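Local structure of glycoside Hydrolase (Bacteroides uniformis, 5TA0) at residues 432-437 and 455-460; 459-464 and 509-514; 479-482 and 488-491. The protein probably cleaves agarose chains as a family 86 glycoside hydrolase of a human gut bacterium and binds neoagaro-oligosaccharides. All coordinates share one frame; numbering follows the deposited sequence.

Contact 1: residues 432-437 and 455-460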
loop_
_atom_site.group_PDB
_atom_site.type_symbol
_atom_site.label_atom_id
_atom_site.label_comp_id
_atom_site.label_asym_id
_atom_site.label_seq_id
_atom_site.Cartn_x
_atom_site.Cartn_y
_atom_site.Cartn_z
ATOM N N PRO A 432 -13.445 11.596 -12.188
ATOM C CA PRO A 432 -13.006 10.489 -11.315
ATOM C C PRO A 432 -11.649 9.896 -11.696
ATOM O O PRO A 432 -11.047 9.206 -10.871
ATOM C CB PRO A 432 -14.128 9.460 -11.423
ATOM C CG PRO A 432 -14.891 9.826 -12.619
ATOM C CD PRO A 432 -14.707 11.278 -12.891
ATOM N N ASP A 433 -11.153 10.168 -12.902
ATOM C CA ASP A 433 -9.801 9.758 -13.299
ATOM C C ASP A 433 -8.696 10.687 -12.806
ATOM O O ASP A 433 -7.525 10.400 -13.026
ATOM C CB ASP A 433 -9.696 9.610 -14.817
ATOM C CG ASP A 433 -10.524 8.481 -15.332
ATOM O OD1 ASP A 433 -10.519 7.388 -14.746
ATOM O OD2 ASP A 433 -11.222 8.678 -16.335
ATOM N N ILE A 434 -9.053 11.795 -12.144
ATOM C CA ILE A 434 -8.079 12.722 -11.576
ATOM C C ILE A 434 -8.188 12.669 -10.061
ATOM O O ILE A 434 -9.248 12.977 -9.507
ATOM C CB ILE A 434 -8.312 14.158 -12.098
ATOM C CG1 ILE A 434 -8.132 14.183 -13.620
ATOM C CG2 ILE A 434 -7.401 15.141 -11.382
ATOM C CD1 ILE A 434 -6.708 14.018 -14.090
ATOM N N MET A 435 -7.103 12.270 -9.401
ATOM C CA MET A 435 -7.083 12.251 -7.937
ATOM C C MET A 435 -6.317 13.454 -7.442
ATOM O O MET A 435 -5.338 13.871 -8.055
ATOM C CB MET A 435 -6.435 10.959 -7.442
ATOM C CG MET A 435 -7.212 9.724 -7.833
ATOM S SD MET A 435 -6.619 8.196 -7.095
ATOM C CE MET A 435 -5.049 8.011 -7.965
ATOM N N CYS A 436 -6.774 14.039 -6.346
ATOM C CA CYS A 436 -6.123 15.209 -5.813
ATOM C C CYS A 436 -6.092 15.178 -4.307
ATOM O O CYS A 436 -6.904 14.541 -3.672
ATOM C CB CYS A 436 -6.798 16.495 -6.309
ATOM S SG CYS A 436 -8.594 16.567 -6.096
ATOM N N ASP A 437 -5.097 15.863 -3.763
ATOM C CA ASP A 437 -4.926 15.978 -2.301
ATOM C C ASP A 437 -4.061 17.208 -2.038
ATOM O O ASP A 437 -3.417 17.750 -2.956
ATOM C CB ASP A 437 -4.299 14.671 -1.741
ATOM C CG ASP A 437 -4.656 14.391 -0.289
ATOM O OD1 ASP A 437 -5.295 15.214 0.401
ATOM O OD2 ASP A 437 -4.240 13.298 0.165
ATOM N N LYS A 455 -4.389 9.440 -21.387
ATOM C CA LYS A 455 -4.126 10.574 -22.247
ATOM C C LYS A 455 -3.916 11.778 -21.349
ATOM O O LYS A 455 -4.276 11.724 -20.163
ATOM C CB LYS A 455 -5.307 10.839 -23.189
ATOM C CG LYS A 455 -6.633 11.073 -22.507
ATOM C CD LYS A 455 -7.735 11.333 -23.543
ATOM C CE LYS A 455 -9.078 11.610 -22.881
ATOM N NZ LYS A 455 -9.758 10.394 -22.355
ATOM N N PRO A 456 -3.366 12.864 -21.901
ATOM C CA PRO A 456 -3.229 14.098 -21.122
ATOM C C PRO A 456 -4.587 14.676 -20.770
ATOM O O PRO A 456 -5.557 14.444 -21.499
ATOM C CB PRO A 456 -2.447 15.021 -22.053
ATOM C CG PRO A 456 -1.747 14.099 -23.008
ATOM C CD PRO A 456 -2.694 12.982 -23.214
ATOM N N VAL A 457 -4.667 15.377 -19.635
ATOM C CA VAL A 457 -5.897 15.981 -19.159
ATOM C C VAL A 457 -5.595 17.453 -18.845
ATOM O O VAL A 457 -4.664 17.785 -18.090
ATOM C CB VAL A 457 -6.450 15.234 -17.920
ATOM C CG1 VAL A 457 -7.710 15.909 -17.389
ATOM C CG2 VAL A 457 -6.751 13.789 -18.261
ATOM N N ASP A 458 -6.378 18.342 -19.459
ATOM C CA ASP A 458 -6.264 19.764 -19.220
ATOM C C ASP A 458 -7.029 20.123 -17.944
ATOM O O ASP A 458 -8.216 19.810 -17.813
ATOM C CB ASP A 458 -6.857 20.544 -20.404
ATOM C CG ASP A 458 -6.072 20.369 -21.685
ATOM O OD1 ASP A 458 -4.837 20.161 -21.662
ATOM O OD2 ASP A 458 -6.709 20.474 -22.755
ATOM N N LEU A 459 -6.327 20.769 -17.019
ATOM C CA LEU A 459 -6.883 21.119 -15.730
ATOM C C LEU A 459 -7.072 22.618 -15.603
ATOM O O LEU A 459 -6.204 23.392 -16.034
ATOM C CB LEU A 459 -5.948 20.681 -14.595
ATOM C CG LEU A 459 -5.440 19.245 -14.607
ATOM C CD1 LEU A 459 -4.463 19.022 -13.468
ATOM C CD2 LEU A 459 -6.583 18.256 -14.550
ATOM N N ASN A 460 -8.200 23.014 -15.023
ATOM C CA ASN A 460 -8.437 24.393 -14.614
ATOM C C ASN A 460 -8.371 24.423 -13.090
ATOM O O ASN A 460 -9.173 23.768 -12.427
ATOM C CB ASN A 460 -9.803 24.881 -15.118
ATOM C CG ASN A 460 -9.872 24.983 -16.637
ATOM O OD1 ASN A 460 -8.882 25.296 -17.309
ATOM N ND2 ASN A 460 -11.051 24.720 -17.184
#
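Ile434 and Val457 carry this apolar contact, reaching toward each other tip to tip from strands whose CA atoms are 8.5 Å apart at these two residues. The delta methyl of Ile434 does the touching. CD1 of Ile434 sits 3.9 Å from CG1 of Val457 and 4.0 Å from its CB, so it rests on the branch point of the valine as well as on one methyl. Ile434 CG1 lies beside its backbone N (chi1 -62°), and CD1 is carried from there across the gap to Val457. Leu459, two residues further along the second strand, adds a looser touch, its CD2 being 4.3 Å from the same Ile434 CD1. Ile449 and Asn451 of strand 444-451 also pack on Ile434.

The backbone and polar groups turn to other partners. Met435 and Asp437 bond through their main chains to strand 444-451, Val457 pairs with Leu503, and Asp458 with Thr25. Asp437 forms a salt bridge with Arg424, while a disulfide joins Cys436 to Cys429 of the adjoining strand 423-429.

Strands 434-441 and 457-464 are not paired with each other, and their meeting through side chains is consistent with packing across the interior of the beta-sandwich domain: with backbone pairing directed to other strands, what holds the two segments together directly is dispersion between a few methyl groups.

Contact 2: residues 459-464 and 509-514; sequences LNLSVN and CVICYN
Leu461 and Val463 of one strand meet Ile511 and Tyr513 of another across the interior of the beta-sandwich domain. The strand axes are 12.0 Å apart at closest approach and their directions differ by 36°, a spacing that side chains must bridge, consistent with strands facing each other across the sandwich rather than paired edge to edge.

Leu461 and Ile511 bridge the gap head-on. Each points its side chain at the other strand, and the two branched ends touch tip to tip, with Leu461 CD2 3.6 Å from Ile511 CD1. The same leucine methyl also reaches the neighbouring aromatic residue, lying 4.0 Å from Tyr513 OH, where the two side chains pass each other at a slant. CD2 of Leu461 thus touches both an aliphatic tip and a phenol oxygen.

Tyr513 comes from the opposite direction to Val463. Its CG lies beside the backbone N (chi1 -60°), and the side chain reaches over so that its hydroxyl end meets methyls of the opposing strand's side chains. Val463 approaches that end obliquely to the ring, with CG2, the methyl beside its backbone N, as the contact point.

Around the four residues, Ile473 of strand 472-481 packs on both Ile511 and Tyr513, Phe447 of strand 444-451 lies on Tyr513, and Leu498 and Leu31 touch Ile511 and Val463 respectively. Across the contact the phenol oxygen has two methyls close to it, Leu461 CD2 and Val463 CG2. The valine methyl is the nearer: Val463 CG2 lies 3.6 Å from Tyr513 OH and 3.8 Å from the ring carbon CZ that bears it.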
loop_
_atom_site.group_PDB
_atom_site.type_symbol
_atom_site.label_atom_id
_atom_site.label_comp_id
_atom_site.label_asym_id
_atom_site.label_seq_id
_atom_site.Cartn_x
_atom_site.Cartn_y
_atom_site.Cartn_z
ATOM N N LEU A 459 -6.327 20.769 -17.019
ATOM C CA LEU A 459 -6.883 21.119 -15.730
ATOM C C LEU A 459 -7.072 22.618 -15.603
ATOM O O LEU A 459 -6.204 23.392 -16.034
ATOM C CB LEU A 459 -5.948 20.681 -14.595
ATOM C CG LEU A 459 -5.440 19.245 -14.607
ATOM C CD1 LEU A 459 -4.463 19.022 -13.468
ATOM C CD2 LEU A 459 -6.583 18.256 -14.550
ATOM N N ASN A 460 -8.200 23.014 -15.023
ATOM C CA ASN A 460 -8.437 24.393 -14.614
ATOM C C ASN A 460 -8.371 24.423 -13.090
ATOM O O ASN A 460 -9.173 23.768 -12.427
ATOM C CB ASN A 460 -9.803 24.881 -15.118
ATOM C CG ASN A 460 -9.872 24.983 -16.637
ATOM O OD1 ASN A 460 -8.882 25.296 -17.309
ATOM N ND2 ASN A 460 -11.051 24.720 -17.184
ATOM N N LEU A 461 -7.404 25.170 -12.559
ATOM C CA LEU A 461 -7.095 25.206 -11.122
ATOM C C LEU A 461 -7.718 26.408 -10.427
ATOM O O LEU A 461 -7.568 27.538 -10.907
ATOM C CB LEU A 461 -5.579 25.259 -10.879
ATOM C CG LEU A 461 -4.736 24.073 -11.383
ATOM C CD1 LEU A 461 -4.555 24.052 -12.885
ATOM C CD2 LEU A 461 -3.375 24.088 -10.713
ATOM N N SER A 462 -8.390 26.164 -9.298
ATOM C CA SER A 462 -8.895 27.232 -8.420
ATOM C C SER A 462 -8.342 27.046 -7.016
ATOM O O SER A 462 -8.393 25.948 -6.481
ATOM C CB SER A 462 -10.420 27.224 -8.384
ATOM O OG SER A 462 -10.951 27.483 -9.671
ATOM N N VAL A 463 -7.803 28.107 -6.427
ATOM C CA VAL A 463 -7.292 28.077 -5.064
ATOM C C VAL A 463 -8.141 29.029 -4.248
ATOM O O VAL A 463 -8.157 30.233 -4.525
ATOM C CB VAL A 463 -5.804 28.457 -4.975
ATOM C CG1 VAL A 463 -5.312 28.353 -3.535
ATOM C CG2 VAL A 463 -4.970 27.565 -5.895
ATOM N N ASN A 464 -8.887 28.488 -3.290
ATOM C CA ASN A 464 -9.863 29.244 -2.502
ATOM C C ASN A 464 -9.451 29.262 -1.058
ATOM O O ASN A 464 -8.736 28.367 -0.582
ATOM C CB ASN A 464 -11.252 28.609 -2.594
ATOM C CG ASN A 464 -11.715 28.391 -4.023
ATOM O OD1 ASN A 464 -12.116 27.285 -4.399
ATOM N ND2 ASN A 464 -11.665 29.441 -4.825
ATOM N N CYS A 509 1.577 15.722 -10.758
ATOM C CA CYS A 509 2.226 16.966 -10.424
ATOM C C CYS A 509 2.100 17.259 -8.930
ATOM O O CYS A 509 1.111 16.876 -8.291
ATOM C CB CYS A 509 1.699 18.154 -11.231
ATOM S SG CYS A 509 -0.068 18.511 -11.064
ATOM N N VAL A 510 3.129 17.907 -8.402
ATOM C CA VAL A 510 3.116 18.470 -7.045
ATOM C C VAL A 510 3.360 19.967 -7.236
ATOM O O VAL A 510 4.443 20.366 -7.720
ATOM C CB VAL A 510 4.174 17.842 -6.115
ATOM C CG1 VAL A 510 4.263 18.596 -4.783
ATOM C CG2 VAL A 510 3.868 16.365 -5.881
ATOM N N ILE A 511 2.351 20.757 -6.877
ATOM C CA ILE A 511 2.405 22.223 -7.024
ATOM C C ILE A 511 2.636 22.789 -5.641
ATOM O O ILE A 511 1.885 22.505 -4.706
ATOM C CB ILE A 511 1.105 22.749 -7.636
ATOM C CG1 ILE A 511 0.826 22.087 -8.996
ATOM C CG2 ILE A 511 1.164 24.277 -7.787
ATOM C CD1 ILE A 511 -0.605 22.106 -9.428
ATOM N N CYS A 512 3.718 23.546 -5.494
ATOM C CA CYS A 512 4.136 24.082 -4.212
ATOM C C CYS A 512 3.861 25.589 -4.195
ATOM O O CYS A 512 4.516 26.340 -4.913
ATOM C CB CYS A 512 5.619 23.786 -3.959
ATOM S SG CYS A 512 6.111 22.066 -4.274
ATOM N N TYR A 513 2.885 26.004 -3.401
ATOM C CA TYR A 513 2.574 27.441 -3.234
ATOM C C TYR A 513 3.311 27.931 -2.013
ATOM O O TYR A 513 3.239 27.299 -0.962
ATOM C CB TYR A 513 1.091 27.670 -3.051
ATOM C CG TYR A 513 0.213 27.194 -4.190
ATOM C CD1 TYR A 513 -0.189 28.046 -5.213
ATOM C CD2 TYR A 513 -0.216 25.880 -4.260
ATOM C CE1 TYR A 513 -0.999 27.621 -6.250
ATOM C CE2 TYR A 513 -1.017 25.438 -5.298
ATOM C CZ TYR A 513 -1.412 26.302 -6.294
ATOM O OH TYR A 513 -2.201 25.834 -7.307
ATOM N N ASN A 514 4.035 29.051 -2.129
ATOM C CA ASN A 514 4.665 29.678 -0.991
ATOM C C ASN A 514 4.006 31.037 -0.743
ATOM O O ASN A 514 3.884 31.847 -1.661
ATOM C CB ASN A 514 6.157 29.844 -1.223
ATOM C CG ASN A 514 6.861 30.477 -0.043
ATOM O OD1 ASN A 514 7.307 31.617 -0.129
ATOM N ND2 ASN A 514 6.942 29.766 1.064
#

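Contact 3: residues 479-482 and 488-491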
loop_
_atom_site.group_PDB
_atom_site.type_symbol
_atom_site.label_atom_id
_atom_site.label_comp_id
_atom_site.label_asym_id
_atom_site.label_seq_id
_atom_site.Cartn_x
_atom_site.Cartn_y
_atom_site.Cartn_z
ATOM N N TYR A 479 6.416 12.746 -15.717
ATOM C CA TYR A 479 5.722 12.162 -16.868
ATOM C C TYR A 479 6.716 11.420 -17.767
ATOM O O TYR A 479 7.930 11.520 -17.586
ATOM C CB TYR A 479 5.002 13.282 -17.674
ATOM C CG TYR A 479 5.910 14.331 -18.266
ATOM C CD1 TYR A 479 6.314 15.441 -17.519
ATOM C CD2 TYR A 479 6.398 14.198 -19.572
ATOM C CE1 TYR A 479 7.165 16.410 -18.055
ATOM C CE2 TYR A 479 7.239 15.156 -20.116
ATOM C CZ TYR A 479 7.620 16.261 -19.360
ATOM O OH TYR A 479 8.473 17.216 -19.894
ATOM N N LEU A 480 6.159 10.741 -18.769
ATOM C CA LEU A 480 6.932 9.994 -19.746
ATOM C C LEU A 480 7.159 10.815 -21.024
ATOM O O LEU A 480 6.195 11.298 -21.630
ATOM C CB LEU A 480 6.230 8.690 -20.098
ATOM C CG LEU A 480 6.862 7.795 -21.181
ATOM C CD1 LEU A 480 8.194 7.234 -20.713
ATOM C CD2 LEU A 480 5.882 6.692 -21.529
ATOM N N LYS A 481 8.419 10.899 -21.441
ATOM C CA LYS A 481 8.795 11.523 -22.726
ATOM C C LYS A 481 9.158 10.421 -23.717
ATOM O O LYS A 481 9.994 9.576 -23.414
ATOM C CB LYS A 481 9.998 12.436 -22.532
ATOM C CG LYS A 481 10.481 13.115 -23.824
ATOM C CD LYS A 481 11.627 14.056 -23.549
ATOM C CE LYS A 481 11.885 14.942 -24.757
ATOM N NZ LYS A 481 13.006 15.859 -24.459
ATOM N N GLY A 482 8.562 10.456 -24.908
ATOM C CA GLY A 482 8.940 9.531 -25.989
ATOM C C GLY A 482 8.176 8.241 -26.101
ATOM O O GLY A 482 8.569 7.360 -26.882
ATOM N N PRO A 488 11.411 8.814 -18.212
ATOM C CA PRO A 488 10.683 9.708 -17.334
ATOM C C PRO A 488 11.392 11.042 -17.193
ATOM O O PRO A 488 12.622 11.112 -17.127
ATOM C CB PRO A 488 10.670 8.940 -16.002
ATOM C CG PRO A 488 11.931 8.159 -16.024
ATOM C CD PRO A 488 12.120 7.759 -17.473
ATOM N N ILE A 489 10.587 12.094 -17.112
ATOM C CA ILE A 489 11.063 13.456 -16.925
ATOM C C ILE A 489 10.423 14.003 -15.653
ATOM O O ILE A 489 9.221 13.841 -15.460
ATOM C CB ILE A 489 10.644 14.350 -18.120
ATOM C CG1 ILE A 489 11.264 13.835 -19.424
ATOM C CG2 ILE A 489 10.992 15.816 -17.864
ATOM C CD1 ILE A 489 12.761 13.907 -19.498
ATOM N N LEU A 490 11.242 14.634 -14.815
ATOM C CA LEU A 490 10.755 15.442 -13.698
ATOM C C LEU A 490 11.044 16.902 -14.010
ATOM O O LEU A 490 12.171 17.371 -13.825
ATOM C CB LEU A 490 11.419 15.033 -12.375
ATOM C CG LEU A 490 10.930 15.804 -11.130
ATOM C CD1 LEU A 490 9.414 15.721 -10.976
ATOM C CD2 LEU A 490 11.635 15.231 -9.901
ATOM N N ASP A 491 10.025 17.601 -14.503
ATOM C CA ASP A 491 10.132 19.037 -14.794
ATOM C C ASP A 491 9.819 19.823 -13.535
ATOM O O ASP A 491 8.725 19.670 -12.985
ATOM C CB ASP A 491 9.105 19.471 -15.842
ATOM C CG ASP A 491 9.552 19.266 -17.267
ATOM O OD1 ASP A 491 10.756 19.116 -17.547
ATOM O OD2 ASP A 491 8.644 19.275 -18.116
#
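Tyr479 and Ile489 lie side by side and point the same way from paired strands. The CB of Ile489 sits over one face of the tyrosine ring in a CH-pi contact, 4.0 Å from the ring centroid and displaced toward the rim, while its CG2 comes within 3.7 Å of Tyr479 CZ. At the ring edge, Tyr479 OH donates a hydrogen bond to Asp491 OD2 at 2.7 Å. This oxygen lies near the ring plane, yet the hydroxyl meets it from above the carboxylate plane, the two planes being 63° apart. Asp491 is modelled in two conformers, and the bond is described for one of them, so how persistent it is remains doubtful.

The backbone sets these positions. Tyr479 N bonds to Ile489 O at 3.0 Å and Ile489 N returns to Tyr479 O at 2.8 Å, both nearly straight, and Pro488 CA adds a CA-H...O contact to Tyr479 O at 3.3 Å. With chi1 at 62°, the tyrosine CG stands between its own N and carbonyl carbon, which swings the ring across toward Ile489 and Asp491. Lys481 CB approaches a different branch of Ile489, coming within 3.6 Å of its CG1, roughly at right angles to the direction of the ring.

Further out, Leu480 and Pro488, on the other face of the sheet, both pack on Trp344 of helix 340-358, and Leu490 lies on helix 411-416. Asp491 is fixed through its backbone to His477, whose ring meets that of Tyr479. The whole is an antiparallel beta hairpin, strands 472-481 and 487-495, with Tyr479 and Ile489 as a hydrogen-bonded pair and Leu480 and Pro488 as the adjoining non-hydrogen-bonded pair.

Overall arrangement
All three contacts belong to the beta-sandwich domain, but at different depths. Contacts 1 and 2 are buried and share strand 457-464: their centres are about 12 Å apart, and Leu459 and Asn460 lie in both. Each joins strands that are not sheet neighbours through apolar side chains, contact 2 adding a tyrosine to the aliphatic set. Contact 3 lies at the surface, its centre about 17 Å from that of contact 1 and about 20 Å from that of contact 2. There, adjacent hairpin strands join by backbone hydrogen bonds and a phenol-carboxylate bond. Its strand 472-481 neighbours strand 508-514 of contact 2, so one sheet connects the hairpin to the core.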